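PDB 3ZLC: ER-derived vesicles protein ERV41 from Saccharomyces cerevisiae, which travels in COPII-coated vesicles from the endoplasmic reticulum, is required for efficient delivery of a subset of secretory proteins to the Golgi, and facilitates retrograde transport. Local coordinates for residues A[33-43]-A[126-137]; A[62-73]-A[175-183]. All coordinates share one frame; numbering follows the deposited sequence.

Contact 1: A[33-43]-A[126-137]; sequences DWLQINVRDQT and NRVSGELQITAK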
loop_
_atom_site.group_PDB
_atom_site.type_symbol
_atom_site.label_atom_id
_atom_site.label_comp_id
_atom_site.label_asym_id
_atom_site.label_seq_id
_atom_site.Cartn_x
_atom_site.Cartn_y
_atom_site.Cartn_z
ATOM N N ASP A 33 -12.411 6.608 10.204
ATOM C CA ASP A 33 -12.212 7.007 11.600
ATOM C C ASP A 33 -11.857 5.826 12.529
ATOM O O ASP A 33 -11.450 6.029 13.676
ATOM C CB ASP A 33 -13.438 7.789 12.114
ATOM C CG ASP A 33 -13.455 9.264 11.647
ATOM O OD1 ASP A 33 -12.582 9.675 10.866
ATOM O OD2 ASP A 33 -14.353 10.020 12.058
ATOM N N TRP A 34 -11.998 4.598 12.036
ATOM C CA TRP A 34 -11.555 3.430 12.801
ATOM C C TRP A 34 -10.062 3.182 12.591
ATOM O O TRP A 34 -9.447 2.385 13.305
ATOM C CB TRP A 34 -12.301 2.161 12.360
ATOM C CG TRP A 34 -13.783 2.150 12.636
ATOM C CD1 TRP A 34 -14.782 2.111 11.704
ATOM C CD2 TRP A 34 -14.429 2.153 13.915
ATOM N NE1 TRP A 34 -16.003 2.101 12.326
ATOM C CE2 TRP A 34 -15.816 2.134 13.683
ATOM C CE3 TRP A 34 -13.972 2.186 15.237
ATOM C CZ2 TRP A 34 -16.748 2.133 14.714
ATOM C CZ3 TRP A 34 -14.899 2.184 16.263
ATOM C CH2 TRP A 34 -16.273 2.162 15.998
ATOM N N LEU A 35 -9.486 3.840 11.585
ATOM C CA LEU A 35 -8.143 3.496 11.115
ATOM C C LEU A 35 -7.053 4.372 11.709
ATOM O O LEU A 35 -7.276 5.561 11.983
ATOM C CB LEU A 35 -8.074 3.583 9.581
ATOM C CG LEU A 35 -8.981 2.605 8.832
ATOM C CD1 LEU A 35 -8.845 2.762 7.321
ATOM C CD2 LEU A 35 -8.702 1.170 9.262
ATOM N N GLN A 36 -5.873 3.783 11.906
ATOM C CA GLN A 36 -4.676 4.565 12.190
ATOM C C GLN A 36 -3.549 4.103 11.265
ATOM O O GLN A 36 -3.459 2.920 10.900
ATOM C CB GLN A 36 -4.268 4.455 13.665
ATOM C CG GLN A 36 -3.696 3.098 14.071
ATOM C CD GLN A 36 -3.074 3.124 15.460
ATOM O OE1 GLN A 36 -2.294 4.024 15.787
ATOM N NE2 GLN A 36 -3.418 2.137 16.284
ATOM N N ILE A 37 -2.698 5.040 10.865
ATOM C CA ILE A 37 -1.607 4.719 9.945
ATOM C C ILE A 37 -0.305 5.146 10.615
ATOM O O ILE A 37 -0.167 6.315 11.012
ATOM C CB ILE A 37 -1.822 5.415 8.601
ATOM C CG1 ILE A 37 -3.144 4.938 7.982
ATOM C CG2 ILE A 37 -0.649 5.164 7.633
ATOM C CD1 ILE A 37 -3.482 5.630 6.726
ATOM N N ASN A 38 0.612 4.191 10.796
ATOM C CA ASN A 38 1.887 4.452 11.463
ATOM C C ASN A 38 3.081 4.145 10.554
ATOM O O ASN A 38 3.001 3.270 9.687
ATOM C CB ASN A 38 2.012 3.599 12.729
ATOM C CG ASN A 38 1.120 4.088 13.871
ATOM O OD1 ASN A 38 1.523 4.936 14.673
ATOM N ND2 ASN A 38 -0.092 3.538 13.956
ATOM N N VAL A 39 4.184 4.858 10.767
ATOM C CA VAL A 39 5.451 4.537 10.115
ATOM C C VAL A 39 6.441 4.252 11.233
ATOM O O VAL A 39 6.443 4.927 12.278
ATOM C CB VAL A 39 5.985 5.685 9.215
ATOM C CG1 VAL A 39 7.422 5.403 8.784
ATOM C CG2 VAL A 39 5.137 5.840 7.986
ATOM N N ARG A 40 7.262 3.225 11.068
ATOM C CA ARG A 40 8.394 3.104 11.969
ATOM C C ARG A 40 9.591 2.597 11.201
ATOM O O ARG A 40 9.437 1.989 10.139
ATOM C CB ARG A 40 8.074 2.228 13.177
ATOM C CG ARG A 40 7.607 0.837 12.846
ATOM C CD ARG A 40 8.010 -0.095 13.972
ATOM N NE ARG A 40 7.666 -1.488 13.697
ATOM C CZ ARG A 40 7.826 -2.484 14.563
ATOM N NH1 ARG A 40 8.324 -2.244 15.769
ATOM N NH2 ARG A 40 7.485 -3.719 14.222
ATOM N N ASP A 41 10.787 2.873 11.711
ATOM C CA ASP A 41 11.990 2.378 11.049
ATOM C C ASP A 41 13.086 2.054 12.050
ATOM O O ASP A 41 12.881 2.160 13.263
ATOM C CB ASP A 41 12.464 3.331 9.930
ATOM C CG ASP A 41 12.856 4.720 10.440
ATOM O OD1 ASP A 41 13.508 4.826 11.497
ATOM O OD2 ASP A 41 12.525 5.713 9.757
ATOM N N GLN A 42 14.245 1.653 11.542
ATOM C CA GLN A 42 15.367 1.305 12.404
ATOM C C GLN A 42 15.698 2.430 13.381
ATOM O O GLN A 42 15.999 2.184 14.547
ATOM C CB GLN A 42 16.593 0.989 11.553
ATOM C CG GLN A 42 16.266 0.256 10.279
ATOM C CD GLN A 42 17.326 -0.753 9.908
ATOM O OE1 GLN A 42 17.094 -1.960 9.954
ATOM N NE2 GLN A 42 18.500 -0.263 9.531
ATOM N N THR A 43 15.604 3.664 12.900
ATOM C CA THR A 43 16.015 4.827 13.677
ATOM C C THR A 43 14.963 5.273 14.691
ATOM O O THR A 43 15.306 5.773 15.761
ATOM C CB THR A 43 16.357 6.019 12.754
ATOM O OG1 THR A 43 15.161 6.525 12.150
ATOM C CG2 THR A 43 17.335 5.594 11.658
ATOM N N ASN A 126 12.631 8.096 6.193
ATOM C CA ASN A 126 14.065 7.876 6.082
ATOM C C ASN A 126 14.256 6.697 5.151
ATOM O O ASN A 126 13.469 5.742 5.200
ATOM C CB ASN A 126 14.681 7.582 7.452
ATOM C CG ASN A 126 14.578 8.757 8.401
ATOM O OD1 ASN A 126 14.850 9.896 8.024
ATOM N ND2 ASN A 126 14.179 8.486 9.642
ATOM N N ARG A 127 15.274 6.760 4.292
ATOM C CA ARG A 127 15.529 5.681 3.335
ATOM C C ARG A 127 16.331 4.585 4.037
ATOM O O ARG A 127 17.518 4.361 3.742
ATOM C CB ARG A 127 16.268 6.218 2.095
ATOM C CG ARG A 127 16.267 5.269 0.883
ATOM C CD ARG A 127 17.079 5.813 -0.318
ATOM N NE ARG A 127 17.223 4.762 -1.332
ATOM C CZ ARG A 127 16.402 4.590 -2.365
ATOM N NH1 ARG A 127 15.374 5.423 -2.558
ATOM N NH2 ARG A 127 16.609 3.587 -3.209
ATOM N N VAL A 128 15.680 3.933 5.000
ATOM C CA VAL A 128 16.265 2.809 5.736
ATOM C C VAL A 128 15.178 1.746 5.883
ATOM O O VAL A 128 14.015 1.999 5.576
ATOM C CB VAL A 128 16.775 3.222 7.148
ATOM C CG1 VAL A 128 17.946 4.186 7.052
ATOM C CG2 VAL A 128 15.644 3.829 7.971
ATOM N N SER A 129 15.549 0.557 6.345
ATOM C CA SER A 129 14.558 -0.490 6.577
ATOM C C SER A 129 13.439 0.020 7.506
ATOM O O SER A 129 13.702 0.527 8.591
ATOM C CB SER A 129 15.222 -1.727 7.184
ATOM O OG SER A 129 14.258 -2.739 7.401
ATOM N N GLY A 130 12.193 -0.089 7.069
ATOM C CA GLY A 130 11.095 0.390 7.895
ATOM C C GLY A 130 9.793 -0.269 7.511
ATOM O O GLY A 130 9.780 -1.232 6.739
ATOM N N GLU A 131 8.687 0.258 8.030
ATOM C CA GLU A 131 7.396 -0.373 7.788
ATOM C C GLU A 131 6.271 0.665 7.889
ATOM O O GLU A 131 6.287 1.519 8.772
ATOM C CB GLU A 131 7.226 -1.528 8.791
ATOM C CG GLU A 131 5.820 -2.046 9.002
ATOM C CD GLU A 131 5.781 -3.126 10.073
ATOM O OE1 GLU A 131 6.849 -3.456 10.634
ATOM O OE2 GLU A 131 4.691 -3.651 10.355
ATOM N N LEU A 132 5.331 0.610 6.948
ATOM C CA LEU A 132 4.122 1.434 6.999
ATOM C C LEU A 132 2.961 0.526 7.394
ATOM O O LEU A 132 2.760 -0.519 6.768
ATOM C CB LEU A 132 3.848 2.012 5.617
ATOM C CG LEU A 132 2.539 2.766 5.434
ATOM C CD1 LEU A 132 2.601 4.067 6.183
ATOM C CD2 LEU A 132 2.312 3.015 3.959
ATOM N N GLN A 133 2.200 0.922 8.417
ATOM C CA GLN A 133 1.160 0.076 9.005
ATOM C C GLN A 133 -0.211 0.749 8.947
ATOM O O GLN A 133 -0.377 1.887 9.409
ATOM C CB GLN A 133 1.498 -0.235 10.483
ATOM C CG GLN A 133 2.922 -0.773 10.720
ATOM C CD GLN A 133 3.198 -1.072 12.186
ATOM O OE1 GLN A 133 2.643 -0.425 13.069
ATOM N NE2 GLN A 133 4.046 -2.063 12.447
ATOM N N ILE A 134 -1.193 0.037 8.393
ATOM C CA ILE A 134 -2.592 0.460 8.468
ATOM C C ILE A 134 -3.362 -0.523 9.368
ATOM O O ILE A 134 -3.571 -1.672 8.975
ATOM C CB ILE A 134 -3.235 0.437 7.073
ATOM C CG1 ILE A 134 -2.433 1.313 6.097
ATOM C CG2 ILE A 134 -4.693 0.875 7.135
ATOM C CD1 ILE A 134 -2.939 1.236 4.659
ATOM N N THR A 135 -3.769 -0.080 10.557
ATOM C CA THR A 135 -4.475 -0.934 11.510
ATOM C C THR A 135 -5.672 -0.220 12.141
ATOM O O THR A 135 -5.962 0.949 11.829
ATOM C CB THR A 135 -3.549 -1.429 12.661
ATOM O OG1 THR A 135 -3.166 -0.316 13.475
ATOM C CG2 THR A 135 -2.302 -2.108 12.125
ATOM N N ALA A 136 -6.378 -0.928 13.024
ATOM C CA ALA A 136 -7.490 -0.316 13.759
ATOM C C ALA A 136 -6.945 0.567 14.873
ATOM O O ALA A 136 -5.890 0.259 15.433
ATOM C CB ALA A 136 -8.386 -1.373 14.339
ATOM N N LYS A 137 -7.643 1.660 15.191
ATOM C CA LYS A 137 -7.293 2.463 16.363
ATOM C C LYS A 137 -7.512 1.606 17.595
ATOM O O LYS A 137 -8.516 0.894 17.686
ATOM C CB LYS A 137 -8.165 3.716 16.465
ATOM C CG LYS A 137 -7.743 4.866 15.565
ATOM C CD LYS A 137 -8.765 5.990 15.660
ATOM C CE LYS A 137 -8.475 7.092 14.652
ATOM N NZ LYS A 137 -9.556 8.131 14.705
HETATM O O HOH W 1 -10.280 1.420 15.862
HETATM O O HOH W 2 -1.275 1.410 12.437
HETATM O O HOH W 3 11.826 4.456 6.936
#
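Residues Leu35 to Asp41 and Gly130 to Ala136 pair as neighbouring antiparallel strands in one of the two sheets of the lumenal β-sandwich, with strand axes 170° apart. Two backbone hydrogen bonds close each of the pairs Gln36–Thr135, Asn38–Gln133 and Arg40–Glu131. Further backbone bonds tie strand 35-41 to Lys47 and Val49, and strand 130-136 to Phe236 and Tyr238, so the ladder lies within the sheet.

Ile37, Val39, Leu132 and Ile134 point to the face packed against the second sheet, where Ile37 meets Val119, Val39 meets Val125, and Leu132 reaches Ile123 and Met24. Leu132 extends its CG opposite the backbone N (chi1 173°), which, with the turn at chi2, brings CD1 across to two partners: 3.7 Å from Ile37 CG2 and 3.6 Å from Val39 CG2. Ile37 and Ile134 instead lie alongside each other, their CG1 atoms 4.1 Å apart.

The reverse face is polar. Arg40 and Glu131 run side by side, and Glu131 OE1 reaches the guanidinium edge in a long salt bridge, 3.7 Å from Arg40 NH2, although the two planes are turned by 60°. Gln133 NE2 donates to Glu131 OE2 at 2.7 Å, approaching from above the carboxylate, and thereby restrains its rotation. Lys237 NZ adds a long, weak ion pair to Glu131 OE1, and together with Arg40 is likely to favour the charged form of Glu131. Farther along this face, Gln36 NE2 reaches past its strand partner Thr135 to Ala136 O at 3.2 Å.

At the other end, Gly130 and Asp41 approach closely, and a β-carbon on the glycine would collide with Arg40 O. Beside this pinch Asn126 ND2 donates to Asp41 OD2 at 3.2 Å on the syn side, while one water donates to both Asp41 OD2 and Asn126 O.

Contact 2: A[62-73]-A[175-183]; sequences IPYDTKVNDINE and DNTAQFNQD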
loop_
_atom_site.group_PDB
_atom_site.type_symbol
_atom_site.label_atom_id
_atom_site.label_comp_id
_atom_site.label_asym_id
_atom_site.label_seq_id
_atom_site.Cartn_x
_atom_site.Cartn_y
_atom_site.Cartn_z
ATOM N N ILE A 62 -14.111 -2.547 -5.800
ATOM C CA ILE A 62 -12.892 -2.971 -6.470
ATOM C C ILE A 62 -12.996 -2.513 -7.913
ATOM O O ILE A 62 -13.923 -2.913 -8.624
ATOM C CB ILE A 62 -12.708 -4.486 -6.395
ATOM C CG1 ILE A 62 -12.638 -4.920 -4.919
ATOM C CG2 ILE A 62 -11.433 -4.892 -7.141
ATOM C CD1 ILE A 62 -12.827 -6.413 -4.699
ATOM N N PRO A 63 -12.064 -1.643 -8.343
ATOM C CA PRO A 63 -12.168 -1.079 -9.694
ATOM C C PRO A 63 -11.902 -2.116 -10.781
ATOM O O PRO A 63 -11.368 -3.183 -10.492
ATOM C CB PRO A 63 -11.058 -0.017 -9.723
ATOM C CG PRO A 63 -10.700 0.243 -8.281
ATOM C CD PRO A 63 -10.919 -1.083 -7.600
ATOM N N TYR A 64 -12.295 -1.819 -12.017
ATOM C CA TYR A 64 -11.906 -2.665 -13.146
ATOM C C TYR A 64 -10.402 -2.550 -13.410
ATOM O O TYR A 64 -9.731 -1.735 -12.784
ATOM C CB TYR A 64 -12.718 -2.293 -14.377
ATOM C CG TYR A 64 -14.159 -2.701 -14.249
ATOM C CD1 TYR A 64 -14.501 -4.041 -14.093
ATOM C CD2 TYR A 64 -15.179 -1.757 -14.265
ATOM C CE1 TYR A 64 -15.821 -4.433 -13.970
ATOM C CE2 TYR A 64 -16.515 -2.144 -14.142
ATOM C CZ TYR A 64 -16.820 -3.485 -13.993
ATOM O OH TYR A 64 -18.124 -3.901 -13.859
ATOM N N ASP A 65 -9.880 -3.380 -14.322
ATOM C CA ASP A 65 -8.443 -3.421 -14.628
ATOM C C ASP A 65 -7.565 -3.513 -13.392
ATOM O O ASP A 65 -6.507 -2.878 -13.315
ATOM C CB ASP A 65 -8.049 -2.214 -15.475
ATOM C CG ASP A 65 -8.989 -2.003 -16.615
ATOM O OD1 ASP A 65 -9.489 -3.015 -17.143
ATOM O OD2 ASP A 65 -9.260 -0.836 -16.963
ATOM N N THR A 66 -8.021 -4.323 -12.444
ATOM C CA THR A 66 -7.335 -4.542 -11.168
ATOM C C THR A 66 -7.175 -6.039 -10.950
ATOM O O THR A 66 -8.148 -6.800 -11.068
ATOM C CB THR A 66 -8.147 -3.915 -10.006
ATOM O OG1 THR A 66 -8.155 -2.500 -10.171
ATOM C CG2 THR A 66 -7.531 -4.244 -8.608
ATOM N N LYS A 67 -5.938 -6.463 -10.683
ATOM C CA LYS A 67 -5.647 -7.854 -10.366
ATOM C C LYS A 67 -6.270 -8.142 -9.021
ATOM O O LYS A 67 -6.158 -7.341 -8.077
ATOM C CB LYS A 67 -4.133 -8.071 -10.215
ATOM C CG LYS A 67 -3.330 -7.788 -11.452
ATOM C CD LYS A 67 -1.865 -7.491 -11.106
ATOM C CE LYS A 67 -1.132 -8.672 -10.516
ATOM N NZ LYS A 67 0.358 -8.635 -10.874
ATOM N N VAL A 68 -6.905 -9.295 -8.915
ATOM C CA VAL A 68 -7.610 -9.657 -7.694
ATOM C C VAL A 68 -6.883 -10.863 -7.122
ATOM O O VAL A 68 -7.143 -12.001 -7.511
ATOM C CB VAL A 68 -9.068 -9.919 -8.000
ATOM C CG1 VAL A 68 -9.824 -10.149 -6.730
ATOM C CG2 VAL A 68 -9.631 -8.708 -8.705
ATOM N N ASN A 69 -5.987 -10.576 -6.178
ATOM C CA ASN A 69 -4.736 -11.323 -6.011
ATOM C C ASN A 69 -4.663 -12.365 -4.912
ATOM O O ASN A 69 -3.569 -12.806 -4.542
ATOM C CB ASN A 69 -3.589 -10.352 -5.780
ATOM C CG ASN A 69 -3.556 -9.237 -6.794
ATOM O OD1 ASN A 69 -2.691 -9.203 -7.668
ATOM N ND2 ASN A 69 -4.489 -8.308 -6.676
ATOM N N ASP A 70 -5.805 -12.742 -4.370
ATOM C CA ASP A 70 -5.845 -13.902 -3.506
ATOM C C ASP A 70 -6.846 -14.874 -4.113
ATOM O O ASP A 70 -7.726 -15.399 -3.425
ATOM C CB ASP A 70 -6.186 -13.508 -2.068
ATOM C CG ASP A 70 -7.499 -12.756 -1.954
ATOM O OD1 ASP A 70 -7.816 -11.884 -2.818
ATOM O OD2 ASP A 70 -8.219 -13.056 -0.976
ATOM N N ILE A 71 -6.685 -15.074 -5.425
ATOM C CA ILE A 71 -7.514 -15.947 -6.261
ATOM C C ILE A 71 -7.851 -17.245 -5.545
ATOM O O ILE A 71 -9.004 -17.680 -5.514
ATOM C CB ILE A 71 -6.769 -16.299 -7.571
ATOM C CG1 ILE A 71 -6.223 -15.030 -8.245
ATOM C CG2 ILE A 71 -7.667 -17.110 -8.501
ATOM C CD1 ILE A 71 -7.017 -14.569 -9.458
ATOM N N ASN A 72 -6.812 -17.849 -4.979
ATOM C CA ASN A 72 -6.920 -18.986 -4.075
ATOM C C ASN A 72 -7.946 -18.798 -2.957
ATOM O O ASN A 72 -8.781 -19.678 -2.729
ATOM C CB ASN A 72 -5.548 -19.226 -3.441
ATOM C CG ASN A 72 -4.839 -17.921 -3.078
ATOM O OD1 ASN A 72 -5.333 -17.137 -2.263
ATOM N ND2 ASN A 72 -3.679 -17.687 -3.683
ATOM N N GLU A 73 -7.872 -17.626 -2.314
ATOM C CA GLU A 73 -8.455 -17.298 -0.999
ATOM C C GLU A 73 -7.494 -17.676 0.126
ATOM O O GLU A 73 -6.875 -16.815 0.749
ATOM C CB GLU A 73 -9.838 -17.919 -0.753
ATOM C CG GLU A 73 -10.914 -17.483 -1.727
ATOM C CD GLU A 73 -11.989 -18.537 -1.895
ATOM O OE1 GLU A 73 -11.690 -19.599 -2.483
ATOM O OE2 GLU A 73 -13.129 -18.307 -1.440
ATOM N N ASP A 175 0.659 -1.916 -7.731
ATOM C CA ASP A 175 -0.309 -1.027 -8.395
ATOM C C ASP A 175 -1.438 -1.814 -9.027
ATOM O O ASP A 175 -1.195 -2.844 -9.670
ATOM C CB ASP A 175 0.348 -0.205 -9.528
ATOM C CG ASP A 175 1.184 0.946 -9.013
ATOM O OD1 ASP A 175 1.313 1.085 -7.785
ATOM O OD2 ASP A 175 1.752 1.687 -9.845
ATOM N N ASN A 176 -2.662 -1.309 -8.884
ATOM C CA ASN A 176 -3.833 -1.943 -9.484
ATOM C C ASN A 176 -3.985 -3.421 -9.076
ATOM O O ASN A 176 -4.203 -4.295 -9.906
ATOM C CB ASN A 176 -3.802 -1.794 -11.014
ATOM C CG ASN A 176 -3.590 -0.348 -11.455
ATOM O OD1 ASN A 176 -2.576 -0.022 -12.068
ATOM N ND2 ASN A 176 -4.542 0.525 -11.126
ATOM N N THR A 177 -3.893 -3.683 -7.779
ATOM C CA THR A 177 -4.113 -5.026 -7.255
ATOM C C THR A 177 -5.106 -4.913 -6.114
ATOM O O THR A 177 -5.308 -3.828 -5.581
ATOM C CB THR A 177 -2.821 -5.644 -6.699
ATOM O OG1 THR A 177 -2.358 -4.852 -5.607
ATOM C CG2 THR A 177 -1.740 -5.712 -7.780
ATOM N N ALA A 178 -5.715 -6.029 -5.733
ATOM C CA ALA A 178 -6.670 -6.031 -4.628
ATOM C C ALA A 178 -6.616 -7.377 -3.920
ATOM O O ALA A 178 -6.324 -8.407 -4.542
ATOM C CB ALA A 178 -8.098 -5.751 -5.151
ATOM N N GLN A 179 -6.891 -7.361 -2.622
ATOM C CA GLN A 179 -7.099 -8.589 -1.866
ATOM C C GLN A 179 -8.407 -8.469 -1.096
ATOM O O GLN A 179 -8.690 -7.439 -0.480
ATOM C CB GLN A 179 -5.913 -8.852 -0.924
ATOM C CG GLN A 179 -4.638 -9.246 -1.680
ATOM C CD GLN A 179 -3.624 -10.016 -0.838
ATOM O OE1 GLN A 179 -3.851 -11.173 -0.479
ATOM N NE2 GLN A 179 -2.486 -9.380 -0.543
ATOM N N PHE A 180 -9.215 -9.519 -1.150
ATOM C CA PHE A 180 -10.432 -9.553 -0.368
ATOM C C PHE A 180 -10.833 -10.983 -0.061
ATOM O O PHE A 180 -10.528 -11.911 -0.809
ATOM C CB PHE A 180 -11.573 -8.830 -1.085
ATOM C CG PHE A 180 -12.169 -9.613 -2.198
ATOM C CD1 PHE A 180 -13.232 -10.476 -1.963
ATOM C CD2 PHE A 180 -11.677 -9.490 -3.482
ATOM C CE1 PHE A 180 -13.783 -11.213 -2.990
ATOM C CE2 PHE A 180 -12.235 -10.215 -4.517
ATOM C CZ PHE A 180 -13.283 -11.083 -4.272
ATOM N N ASN A 181 -11.547 -11.142 1.039
ATOM C CA ASN A 181 -12.017 -12.450 1.469
ATOM C C ASN A 181 -13.197 -12.157 2.366
ATOM O O ASN A 181 -13.019 -11.705 3.499
ATOM C CB ASN A 181 -10.917 -13.204 2.240
ATOM C CG ASN A 181 -11.333 -14.624 2.640
ATOM O OD1 ASN A 181 -12.519 -14.921 2.831
ATOM N ND2 ASN A 181 -10.347 -15.503 2.782
ATOM N N GLN A 182 -14.400 -12.392 1.856
ATOM C CA GLN A 182 -15.604 -12.041 2.593
ATOM C C GLN A 182 -15.753 -12.904 3.846
ATOM O O GLN A 182 -16.456 -12.529 4.784
ATOM C CB GLN A 182 -16.837 -12.137 1.681
ATOM C CG GLN A 182 -16.698 -11.342 0.377
ATOM C CD GLN A 182 -17.996 -11.243 -0.413
ATOM O OE1 GLN A 182 -18.130 -11.827 -1.493
ATOM N NE2 GLN A 182 -18.953 -10.486 0.115
ATOM N N ASP A 183 -15.058 -14.040 3.865
ATOM C CA ASP A 183 -15.088 -14.945 5.011
ATOM C C ASP A 183 -13.980 -14.650 6.036
ATOM O O ASP A 183 -14.056 -15.086 7.178
ATOM C CB ASP A 183 -15.003 -16.400 4.533
ATOM C CG ASP A 183 -16.215 -16.814 3.711
ATOM O OD1 ASP A 183 -17.306 -16.240 3.921
ATOM O OD2 ASP A 183 -16.072 -17.713 2.851
HETATM O O HOH W 4 -6.762 -0.364 -9.288
HETATM O O HOH W 5 -14.178 -16.393 0.568
#
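Asp70 OD2 lies only 2.6 Å from Phe180 O, an approach of two oxygens that suggests a protonated carboxyl group. The other branch, Asp70 OD1, accepts from Phe180 N at 3.2 Å, with the donor above the carboxylate plane. A chi1 of 57° swings the buried carboxyl group towards Phe180, whose backbone it meets at both polar atoms. With an alanine here, Phe180 N and O would probably lose these partners, and the two segments would be less firmly joined beyond the strand ends.

Those strands, 67-68 and 177-179, run parallel at one margin of the six-stranded sheet of the β-sandwich; strand 156-163 flanks 177-179 on its other side. Lys67 N donates to Asn176 O at 2.9 Å, and Asn69 N to Ala178 O at 2.7 Å in a nearly straight bond (173°). Thr66 CG2 rests 3.8 Å from Ala178 CB.

The Phe180 ring packs against two aliphatic groups: Val68 CG1 meets its edge 3.3 Å from CE2, and Ile62 CD1 comes in obliquely, 3.5 Å from CD2. On the opposite face of the strand pair, Lys67 CD lies alongside Thr177 CG2 at 3.8 Å.

Contacts 1 and 2 belong to different sheets of the same β-sandwich and lie on opposite sides of the chain's centre. Their own centres are 23 Å apart and their nearest atoms about 12 Å, so they do not touch. The segments alternate along the sequence: 33-43, 62-73, 126-137, 175-183. The chain therefore makes both pairings by interleaved long-range returns, antiparallel in contact 1 and parallel in contact 2. A covalent tie between the layers begins at contact 1, where Cys32, just ahead of 33-43, forms a disulfide with Cys117 on strand 117-126, a member of the sheet that ends at contact 2.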